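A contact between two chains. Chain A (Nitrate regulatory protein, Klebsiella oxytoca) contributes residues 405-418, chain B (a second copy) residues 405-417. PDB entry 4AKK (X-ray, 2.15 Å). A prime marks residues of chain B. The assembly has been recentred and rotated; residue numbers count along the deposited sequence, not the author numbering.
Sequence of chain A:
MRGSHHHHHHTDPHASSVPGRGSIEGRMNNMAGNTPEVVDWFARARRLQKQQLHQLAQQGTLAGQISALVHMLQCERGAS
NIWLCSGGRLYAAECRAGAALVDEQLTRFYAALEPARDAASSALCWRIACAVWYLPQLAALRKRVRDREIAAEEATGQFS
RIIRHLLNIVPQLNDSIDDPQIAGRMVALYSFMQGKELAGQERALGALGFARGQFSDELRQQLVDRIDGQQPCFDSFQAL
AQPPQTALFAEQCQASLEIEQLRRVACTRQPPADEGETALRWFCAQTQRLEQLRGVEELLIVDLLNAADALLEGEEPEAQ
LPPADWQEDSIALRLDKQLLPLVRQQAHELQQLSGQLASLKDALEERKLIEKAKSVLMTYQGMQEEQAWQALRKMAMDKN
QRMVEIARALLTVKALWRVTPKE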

# COMPACT_ATOMS: atom_id res chain seq x y z
N GLU A 405 15.51 -2.59 -4.19
CA GLU A 405 15.18 -3.17 -2.88
C GLU A 405 16.41 -3.81 -2.24
O GLU A 405 16.64 -3.66 -1.06
N ILE A 406 17.20 -4.51 -3.04
CA ILE A 406 18.48 -5.04 -2.56
C ILE A 406 19.36 -3.90 -2.10
O ILE A 406 20.02 -3.99 -1.08
N ALA A 407 19.38 -2.82 -2.89
CA ALA A 407 20.23 -1.68 -2.60
C ALA A 407 19.84 -1.03 -1.29
O ALA A 407 20.70 -0.68 -0.47
N ARG A 408 18.53 -0.85 -1.12
CA ARG A 408 17.98 -0.29 0.09
C ARG A 408 18.31 -1.18 1.27
O ARG A 408 18.71 -0.69 2.31
N ALA A 409 18.17 -2.49 1.09
CA ALA A 409 18.50 -3.41 2.19
C ALA A 409 19.94 -3.21 2.65
O ALA A 409 20.21 -3.17 3.84
N LEU A 410 20.87 -3.09 1.71
CA LEU A 410 22.29 -2.98 2.07
C LEU A 410 22.64 -1.65 2.76
O LEU A 410 23.46 -1.63 3.67
N LEU A 411 22.02 -0.56 2.32
CA LEU A 411 22.25 0.74 2.93
C LEU A 411 21.65 0.79 4.34
O LEU A 411 22.15 1.47 5.23
N THR A 412 20.57 0.04 4.54
CA THR A 412 19.93 -0.04 5.84
C THR A 412 20.83 -0.65 6.90
O THR A 412 20.77 -0.28 8.07
N VAL A 413 21.67 -1.60 6.51
CA VAL A 413 22.51 -2.29 7.48
C VAL A 413 24.01 -2.02 7.32
O VAL A 413 24.84 -2.72 7.91
N LYS A 414 24.39 -1.01 6.55
CA LYS A 414 25.81 -0.89 6.21
C LYS A 414 26.68 -0.51 7.41
O LYS A 414 27.90 -0.60 7.36
N ALA A 415 26.03 -0.10 8.51
CA ALA A 415 26.74 0.09 9.76
C ALA A 415 27.42 -1.21 10.20
O ALA A 415 28.34 -1.19 11.01
N LEU A 416 26.96 -2.33 9.67
CA LEU A 416 27.56 -3.63 9.97
C LEU A 416 28.87 -3.85 9.22
O LEU A 416 29.77 -4.54 9.71
N TRP A 417 28.99 -3.28 8.02
CA TRP A 417 30.24 -3.34 7.28
C TRP A 417 31.25 -2.32 7.81
O TRP A 417 32.46 -2.56 7.79
N ARG A 418 30.74 -1.19 8.30
CA ARG A 418 31.56 -0.09 8.79
C ARG A 418 32.48 -0.53 9.92
O ARG A 418 32.58 0.14 10.95
N GLU B 405 12.00 -4.61 10.07
CA GLU B 405 12.52 -4.05 8.82
C GLU B 405 14.04 -4.17 8.75
O GLU B 405 14.59 -4.58 7.75
N ILE B 406 14.73 -3.81 9.82
CA ILE B 406 16.17 -4.04 9.88
C ILE B 406 16.49 -5.51 9.66
O ILE B 406 17.39 -5.84 8.91
N ALA B 407 15.77 -6.39 10.34
CA ALA B 407 16.05 -7.82 10.27
C ALA B 407 15.83 -8.35 8.86
O ALA B 407 16.63 -9.14 8.37
N ARG B 408 14.76 -7.91 8.21
CA ARG B 408 14.49 -8.36 6.85
C ARG B 408 15.63 -7.89 5.95
O ARG B 408 16.11 -8.64 5.10
N ALA B 409 16.05 -6.65 6.14
CA ALA B 409 17.16 -6.09 5.36
C ALA B 409 18.42 -6.93 5.49
O ALA B 409 19.06 -7.28 4.50
N LEU B 410 18.78 -7.27 6.73
CA LEU B 410 19.95 -8.11 6.99
C LEU B 410 19.83 -9.47 6.31
O LEU B 410 20.81 -10.00 5.79
N LEU B 411 18.63 -10.04 6.34
CA LEU B 411 18.43 -11.36 5.75
C LEU B 411 18.45 -11.32 4.22
O LEU B 411 18.74 -12.33 3.59
N THR B 412 18.13 -10.17 3.62
CA THR B 412 18.14 -10.16 2.16
C THR B 412 19.55 -10.07 1.58
O THR B 412 19.80 -10.55 0.48
N VAL B 413 20.48 -9.47 2.33
CA VAL B 413 21.83 -9.32 1.82
C VAL B 413 22.80 -10.24 2.53
O VAL B 413 24.00 -9.97 2.60
N LYS B 414 22.29 -11.34 3.07
CA LYS B 414 23.14 -12.20 3.87
C LYS B 414 24.17 -12.95 3.03
O LYS B 414 25.12 -13.52 3.56
N ALA B 415 24.00 -12.93 1.71
CA ALA B 415 25.03 -13.49 0.84
C ALA B 415 26.37 -12.78 1.05
O ALA B 415 27.43 -13.34 0.80
N LEU B 416 26.32 -11.54 1.53
CA LEU B 416 27.53 -10.76 1.77
C LEU B 416 28.23 -11.07 3.10
O LEU B 416 29.28 -10.51 3.40
N TRP B 417 27.65 -11.97 3.89
CA TRP B 417 28.22 -12.30 5.20
C TRP B 417 29.02 -13.60 5.20
O TRP B 417 29.07 -14.32 4.20

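The two stretches meet in an almost wholly apolar, nearly but not perfectly symmetric contact, in which two steeply crossed helices touch through alanine and their C-terminal extensions continue the contact beyond the crossing with valine, leucine and tryptophan. No hydrogen bond links the chains here, and together the two sides bury 653 Å².

The helices, residues 405-412 in each copy, cross at -113° with their axes 8.2 Å apart at closest approach. This close approach centres on Ala409 and Ala409′, whose CA atoms lie 4.4 Å apart. Both CB atoms point toward the partner, and Ala409 CB sits 4.1 Å from Ala409′ CB, so the small alanine side chains lie between the backbones at their closest point. The main chain itself takes part: Ala409 O lies 3.7 Å from Ala409′ CB.

One turn further on, Val413 and Val413′ also point inward, both in the m rotamer. Each is the first residue to leave helical phi/psi after its helix, and each lays its CG1 against the partner helix. Val413′ CG1 packs 3.8 Å from Ala409 CB and 4.1 Å from Leu410 CB; in the reciprocal contact Val413 CG1 is 3.9 Å from Ala409′ CB and 3.8 Å from the backbone atom Leu410′ N. The CG2 atoms of Val413 and Val413′ face each other at 4.1 Å, so the two valines meet each other as well as packing on the alanines.

Ile406 and Ile406′ start out sideways, but with chi1 and chi2 both m their ends come nearer the partner. Ile406′ CD1 reaches Thr412 CG2 at 3.6 Å, whereas Ile406 CD1 meets Thr412′ OG1 at 4.1 Å. The two threonines are modelled differently. Thr412 is m and its OG1 donates a hydrogen bond to Arg408 O (2.8 Å) in its own helix, leaving the methyl for the partner. Thr412′ has an off-rotamer chi1 of 101°, and its OG1 lies 3.2 Å from Ala409 CB, buried with no polar partner in the model.

Leucines extend the apolar surface. Leu410 and Leu410′, both t,p, have CA-to-CB bonds that point sideways, and they receive the inward-pointing leucines of the opposite chain: Leu416 (m,t) brings CD1 to 3.8 Å from Leu410′ CD1, and Leu416′, with chi1 m and chi2 off at 30°, places CD2 4.1 Å from Leu410 CD1.

The tryptophans finish the contact, each with chi1 near -100°, between wells; each leaves its backbone sideways, but the ring comes nearer the partner. Leu416 CB meets the edge of the Trp417′ ring at CZ2 (3.4 Å), while Trp417 CZ2 lies 3.6 Å from the carbonyl Leu416′ O. The two indoles approach obliquely, their planes at 54°, with Trp417 NE1 3.9 Å from Trp417′ CZ3. Trp417 is poorly ordered, so its placement is less certain.

Ala407, Arg408, Leu411 and Ala415, with their counterparts, stay out of the contact.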

# COMPACT_ATOMS: atom_id res chain seq x y z
CB GLU A 405 14.05 -4.19 -2.99
CG GLU A 405 12.71 -3.58 -3.36
CD GLU A 405 11.68 -4.63 -3.77
OE1 GLU A 405 12.09 -5.72 -4.23
OE2 GLU A 405 10.46 -4.37 -3.63
CB ILE A 406 19.24 -5.78 -3.68
CG1 ILE A 406 18.43 -6.99 -4.17
CG2 ILE A 406 20.64 -6.17 -3.20
CD1 ILE A 406 17.97 -7.94 -3.06
CB ALA A 407 20.16 -0.65 -3.74
CB ARG A 408 16.47 -0.12 -0.02
CG ARG A 408 16.04 1.10 -0.81
CD ARG A 408 14.56 1.41 -0.62
NE ARG A 408 14.14 2.52 -1.45
CZ ARG A 408 13.33 2.42 -2.50
NH1 ARG A 408 12.83 1.24 -2.84
NH2 ARG A 408 13.02 3.50 -3.21
CB ALA A 409 18.25 -4.87 1.79
CB LEU A 410 23.19 -3.20 0.85
CG LEU A 410 24.70 -2.94 0.99
CD1 LEU A 410 25.30 -3.79 2.10
CD2 LEU A 410 25.43 -3.18 -0.33
CB LEU A 411 21.66 1.86 2.07
CG LEU A 411 22.21 2.01 0.65
CD1 LEU A 411 21.34 2.95 -0.17
CD2 LEU A 411 23.65 2.49 0.68
CB THR A 412 18.61 -0.82 5.77
OG1 THR A 412 17.71 -0.16 4.88
CG2 THR A 412 17.97 -0.92 7.16
CB VAL A 413 22.31 -3.82 7.40
CG1 VAL A 413 20.85 -4.19 7.61
CG2 VAL A 413 22.81 -4.34 6.07
CB LYS A 414 26.06 0.03 5.00
CG LYS A 414 25.61 1.45 5.18
CD LYS A 414 26.24 2.38 4.15
CE LYS A 414 25.54 3.73 4.15
NZ LYS A 414 25.57 4.37 5.50
CB ALA A 415 25.79 0.57 10.84
CB LEU A 416 26.59 -4.75 9.63
CG LEU A 416 25.44 -4.93 10.62
CD1 LEU A 416 24.45 -5.94 10.08
CD2 LEU A 416 25.98 -5.38 11.95
CB TRP A 417 30.00 -3.10 5.79
CG TRP A 417 29.97 -4.36 4.99
CD1 TRP A 417 28.97 -4.79 4.16
CD2 TRP A 417 30.99 -5.37 4.94
NE1 TRP A 417 29.31 -6.00 3.59
CE2 TRP A 417 30.54 -6.38 4.05
CE3 TRP A 417 32.24 -5.52 5.55
CZ2 TRP A 417 31.30 -7.52 3.77
CZ3 TRP A 417 32.99 -6.66 5.27
CH2 TRP A 417 32.52 -7.64 4.38
CB ARG A 418 30.67 1.06 9.26
CG ARG A 418 31.38 2.39 9.43
CD ARG A 418 30.55 3.34 10.28
NE ARG A 418 29.14 3.29 9.92
CZ ARG A 418 28.58 4.03 8.97
NH1 ARG A 418 29.33 4.88 8.26
NH2 ARG A 418 27.29 3.92 8.71
CB GLU B 405 12.09 -2.60 8.67
CG GLU B 405 10.61 -2.43 8.32
CD GLU B 405 10.18 -0.96 8.33
OE1 GLU B 405 10.67 -0.20 9.19
OE2 GLU B 405 9.35 -0.57 7.48
CB ILE B 406 16.73 -3.65 11.26
CG1 ILE B 406 16.33 -2.21 11.61
CG2 ILE B 406 18.25 -3.85 11.29
CD1 ILE B 406 16.87 -1.18 10.62
CB ALA B 407 15.20 -8.58 11.27
CB ARG B 408 13.15 -7.84 6.32
CG ARG B 408 11.91 -8.53 6.87
CD ARG B 408 10.65 -8.10 6.09
NE ARG B 408 9.47 -7.97 6.93
CZ ARG B 408 8.46 -8.84 6.97
NH1 ARG B 408 8.47 -9.91 6.20
NH2 ARG B 408 7.42 -8.63 7.78
CB ALA B 409 17.43 -4.66 5.78
CB LEU B 410 20.13 -8.31 8.50
CG LEU B 410 21.36 -9.10 8.97
CD1 LEU B 410 22.62 -8.68 8.23
CD2 LEU B 410 21.56 -8.96 10.48
CB LEU B 411 17.13 -12.00 6.25
CG LEU B 411 17.00 -12.24 7.76
CD1 LEU B 411 15.61 -12.77 8.09
CD2 LEU B 411 18.09 -13.18 8.27
CB THR B 412 17.20 -9.10 1.49
OG1 THR B 412 17.95 -7.96 1.08
CG2 THR B 412 16.07 -8.69 2.39
CB VAL B 413 22.33 -7.87 1.95
CG1 VAL B 413 21.40 -6.92 1.21
CG2 VAL B 413 22.42 -7.49 3.41
CB LYS B 414 22.30 -13.17 4.71
CG LYS B 414 23.00 -13.62 5.98
CD LYS B 414 22.10 -14.56 6.75
CE LYS B 414 21.26 -15.41 5.81
NZ LYS B 414 20.09 -16.00 6.52
CB ALA B 415 24.61 -13.43 -0.62
CB LEU B 416 27.21 -9.27 1.71
CG LEU B 416 27.18 -8.59 0.34
CD1 LEU B 416 26.77 -9.58 -0.73
CD2 LEU B 416 26.23 -7.40 0.36
CB TRP B 417 27.12 -12.37 6.27
CG TRP B 417 27.02 -11.12 7.10
CD1 TRP B 417 27.17 -11.02 8.46
CD2 TRP B 417 26.76 -9.79 6.63
NE1 TRP B 417 27.01 -9.72 8.86
CE2 TRP B 417 26.77 -8.94 7.76
CE3 TRP B 417 26.53 -9.23 5.37
CZ2 TRP B 417 26.55 -7.56 7.66
CZ3 TRP B 417 26.31 -7.86 5.27
CH2 TRP B 417 26.32 -7.04 6.41